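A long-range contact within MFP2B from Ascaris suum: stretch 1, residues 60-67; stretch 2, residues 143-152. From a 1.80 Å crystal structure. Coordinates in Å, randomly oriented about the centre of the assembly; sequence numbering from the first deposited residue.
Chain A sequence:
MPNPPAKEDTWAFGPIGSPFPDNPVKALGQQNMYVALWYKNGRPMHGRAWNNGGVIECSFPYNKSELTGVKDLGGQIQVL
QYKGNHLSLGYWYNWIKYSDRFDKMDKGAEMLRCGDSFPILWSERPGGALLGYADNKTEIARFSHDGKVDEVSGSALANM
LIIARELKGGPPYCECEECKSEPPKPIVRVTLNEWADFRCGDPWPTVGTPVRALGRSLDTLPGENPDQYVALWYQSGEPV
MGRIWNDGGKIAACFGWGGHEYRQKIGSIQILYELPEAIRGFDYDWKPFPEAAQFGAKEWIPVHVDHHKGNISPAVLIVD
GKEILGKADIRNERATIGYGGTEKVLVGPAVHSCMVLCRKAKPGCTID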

# COMPACT_ATOMS: atom_id res chain seq x y z
N PHE A 60 -0.19 -18.61 3.99
CA PHE A 60 -1.41 -19.32 3.68
C PHE A 60 -1.68 -20.31 4.84
O PHE A 60 -0.72 -20.84 5.40
CB PHE A 60 -1.31 -20.12 2.37
CG PHE A 60 -1.14 -19.27 1.15
CD1 PHE A 60 0.08 -18.80 0.81
CD2 PHE A 60 -2.26 -18.85 0.42
CE1 PHE A 60 0.26 -17.99 -0.27
CE2 PHE A 60 -2.09 -18.05 -0.69
CZ PHE A 60 -0.86 -17.61 -1.02
N PRO A 61 -2.93 -20.49 5.22
CA PRO A 61 -3.33 -21.50 6.18
C PRO A 61 -3.60 -22.87 5.54
O PRO A 61 -4.41 -23.01 4.64
CB PRO A 61 -4.62 -20.94 6.77
CG PRO A 61 -5.15 -20.00 5.75
CD PRO A 61 -4.08 -19.67 4.80
N TYR A 62 -2.89 -23.87 6.00
CA TYR A 62 -3.05 -25.23 5.49
C TYR A 62 -2.58 -26.24 6.54
O TYR A 62 -1.54 -26.04 7.13
CB TYR A 62 -2.22 -25.40 4.26
CG TYR A 62 -2.27 -26.78 3.66
CD1 TYR A 62 -3.43 -27.27 3.07
CD2 TYR A 62 -1.15 -27.62 3.74
CE1 TYR A 62 -3.48 -28.59 2.53
CE2 TYR A 62 -1.18 -28.91 3.22
CZ TYR A 62 -2.34 -29.39 2.62
OH TYR A 62 -2.33 -30.66 2.08
N ASN A 63 -3.28 -27.37 6.66
CA ASN A 63 -2.85 -28.45 7.57
C ASN A 63 -2.67 -27.79 8.95
O ASN A 63 -1.68 -28.09 9.66
CB ASN A 63 -1.54 -29.09 7.03
CG ASN A 63 -1.11 -30.40 7.74
OD1 ASN A 63 -1.87 -31.03 8.49
ND2 ASN A 63 0.14 -30.80 7.48
N LYS A 64 -3.61 -26.89 9.31
CA LYS A 64 -3.57 -26.14 10.56
C LYS A 64 -2.21 -25.43 10.85
O LYS A 64 -1.86 -25.16 11.99
CB LYS A 64 -3.91 -27.07 11.72
CG LYS A 64 -4.44 -26.38 12.92
CD LYS A 64 -5.12 -27.32 13.95
CE LYS A 64 -6.19 -26.54 14.75
NZ LYS A 64 -7.52 -26.35 13.99
N SER A 65 -1.46 -25.11 9.81
CA SER A 65 -0.17 -24.50 9.98
C SER A 65 -0.12 -23.27 9.12
O SER A 65 -0.91 -23.13 8.19
CB SER A 65 0.93 -25.48 9.55
OG SER A 65 0.88 -26.62 10.42
N GLU A 66 0.80 -22.38 9.44
CA GLU A 66 1.06 -21.26 8.56
C GLU A 66 2.16 -21.63 7.58
O GLU A 66 3.29 -21.95 8.00
CB GLU A 66 1.46 -20.03 9.37
CG GLU A 66 1.86 -18.88 8.45
CD GLU A 66 2.29 -17.63 9.20
OE1 GLU A 66 3.05 -17.77 10.23
OE2 GLU A 66 1.91 -16.54 8.75
N LEU A 67 1.87 -21.62 6.29
CA LEU A 67 2.89 -21.91 5.29
C LEU A 67 3.37 -20.60 4.68
O LEU A 67 2.55 -19.82 4.17
CB LEU A 67 2.31 -22.74 4.16
CG LEU A 67 1.66 -24.12 4.38
CD1 LEU A 67 1.88 -25.02 3.14
CD2 LEU A 67 2.12 -24.81 5.61
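Stretch 2, residues 143-152: FSHDGKVDEV

Two β hairpins distant in sequence can pack face to face with few direct polar links, and residues 143-152 of MFP2B illustrate how. Like stretch 1, stretch 2 folds back through a type I' turn, here from His145 to Lys148, with strands 143-145 and 148-152 paired by backbone hydrogen bonds such as His145 N to Lys148 O (2.9 Å). Strand 143-145 crosses strand 60-62 at 106°, nearly perpendicular, with axes 5.5 Å apart at closest approach; strands 148-152 and 65-67 make an angle of 115°. No direct backbone-to-backbone hydrogen bond links the hairpins; side chains meet side chains and backbone, and water fills in.

Val149 points toward stretch 1. The apolar pair is Val149 CG1 and Pro61 CB, 3.8 Å apart; the other methyl, Val149 CG2, rests 3.3 Å from the backbone atom Ser65 O. Nearby, Ser144 OG sits 3.6 Å from Pro61 CD, packing against a proline that has no N-H to offer.

The one direct hydrogen bond across the stretches is made at the turn: Gly147, whose positive phi by itself favours glycine, donates from N to Glu66 OE1 (2.8 Å), reached by an extended side chain. Water reinforces this junction, accepting from Glu66 N (2.8 Å) and donating to Gly147 O (2.5 Å). At the exposed margin, Lys64 NZ and Glu151 OE2 remain 4.3 Å apart, beyond a salt bridge.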

# COMPACT_ATOMS: atom_id res chain seq x y z
N PHE A 143 -7.33 -17.83 8.84
CA PHE A 143 -6.31 -16.78 8.79
C PHE A 143 -5.01 -17.30 9.33
O PHE A 143 -4.99 -17.88 10.43
CB PHE A 143 -6.76 -15.56 9.61
CG PHE A 143 -8.11 -15.04 9.21
CD1 PHE A 143 -9.27 -15.57 9.77
CD2 PHE A 143 -8.24 -14.04 8.26
CE1 PHE A 143 -10.51 -15.10 9.39
CE2 PHE A 143 -9.46 -13.60 7.86
CZ PHE A 143 -10.59 -14.09 8.42
N SER A 144 -3.92 -17.13 8.60
CA SER A 144 -2.64 -17.65 9.04
C SER A 144 -1.78 -16.51 9.63
O SER A 144 -1.70 -15.45 9.03
CB SER A 144 -1.91 -18.38 7.90
OG SER A 144 -1.79 -17.60 6.73
N HIS A 145 -1.14 -16.75 10.77
CA HIS A 145 -0.27 -15.73 11.37
C HIS A 145 0.50 -16.34 12.52
O HIS A 145 -0.02 -17.26 13.18
CB HIS A 145 -1.13 -14.64 11.94
CG HIS A 145 -2.02 -15.10 13.05
ND1 HIS A 145 -1.75 -14.81 14.37
CD2 HIS A 145 -3.16 -15.85 13.06
CE1 HIS A 145 -2.68 -15.35 15.14
NE2 HIS A 145 -3.54 -16.00 14.37
N ASP A 146 1.69 -15.83 12.78
CA ASP A 146 2.44 -16.23 13.99
C ASP A 146 2.58 -17.75 14.09
O ASP A 146 2.58 -18.31 15.21
CB ASP A 146 1.74 -15.69 15.24
CG ASP A 146 1.54 -14.14 15.20
OD1 ASP A 146 2.57 -13.44 15.04
OD2 ASP A 146 0.40 -13.55 15.25
N GLY A 147 2.68 -18.44 12.96
CA GLY A 147 2.81 -19.90 12.95
C GLY A 147 1.54 -20.65 13.29
O GLY A 147 1.59 -21.88 13.48
N LYS A 148 0.40 -19.97 13.32
CA LYS A 148 -0.86 -20.58 13.70
C LYS A 148 -1.94 -20.23 12.71
O LYS A 148 -1.76 -19.35 11.86
CB LYS A 148 -1.29 -20.11 15.08
CG LYS A 148 -0.30 -20.46 16.20
CD LYS A 148 -0.84 -20.04 17.57
CE LYS A 148 -0.27 -18.70 18.05
NZ LYS A 148 1.23 -18.50 17.98
N VAL A 149 -3.07 -20.92 12.81
CA VAL A 149 -4.23 -20.65 11.98
C VAL A 149 -5.47 -20.32 12.83
O VAL A 149 -5.79 -21.06 13.75
CB VAL A 149 -4.54 -21.84 11.07
CG1 VAL A 149 -5.83 -21.57 10.28
CG2 VAL A 149 -3.34 -22.10 10.14
N ASP A 150 -6.13 -19.19 12.59
CA ASP A 150 -7.42 -18.92 13.20
C ASP A 150 -8.51 -19.53 12.37
O ASP A 150 -8.38 -19.59 11.14
CB ASP A 150 -7.76 -17.44 13.27
CG ASP A 150 -6.71 -16.62 13.89
OD1 ASP A 150 -6.04 -17.06 14.89
OD2 ASP A 150 -6.50 -15.49 13.41
N GLU A 151 -9.57 -20.00 13.01
CA GLU A 151 -10.78 -20.37 12.33
C GLU A 151 -11.94 -19.65 12.96
O GLU A 151 -12.13 -19.72 14.17
CB GLU A 151 -11.07 -21.87 12.43
CG GLU A 151 -9.96 -22.80 11.99
CD GLU A 151 -10.48 -24.19 11.65
OE1 GLU A 151 -11.50 -24.65 12.22
OE2 GLU A 151 -9.88 -24.81 10.75
N VAL A 152 -12.73 -18.99 12.13
CA VAL A 152 -13.84 -18.19 12.58
C VAL A 152 -15.04 -18.49 11.69
O VAL A 152 -14.90 -18.65 10.49
CB VAL A 152 -13.49 -16.69 12.57
CG1 VAL A 152 -14.63 -15.86 13.12
CG2 VAL A 152 -12.26 -16.47 13.42
O HOH W 1 -2.98 -23.25 14.50
O HOH W 2 2.61 -23.04 11.48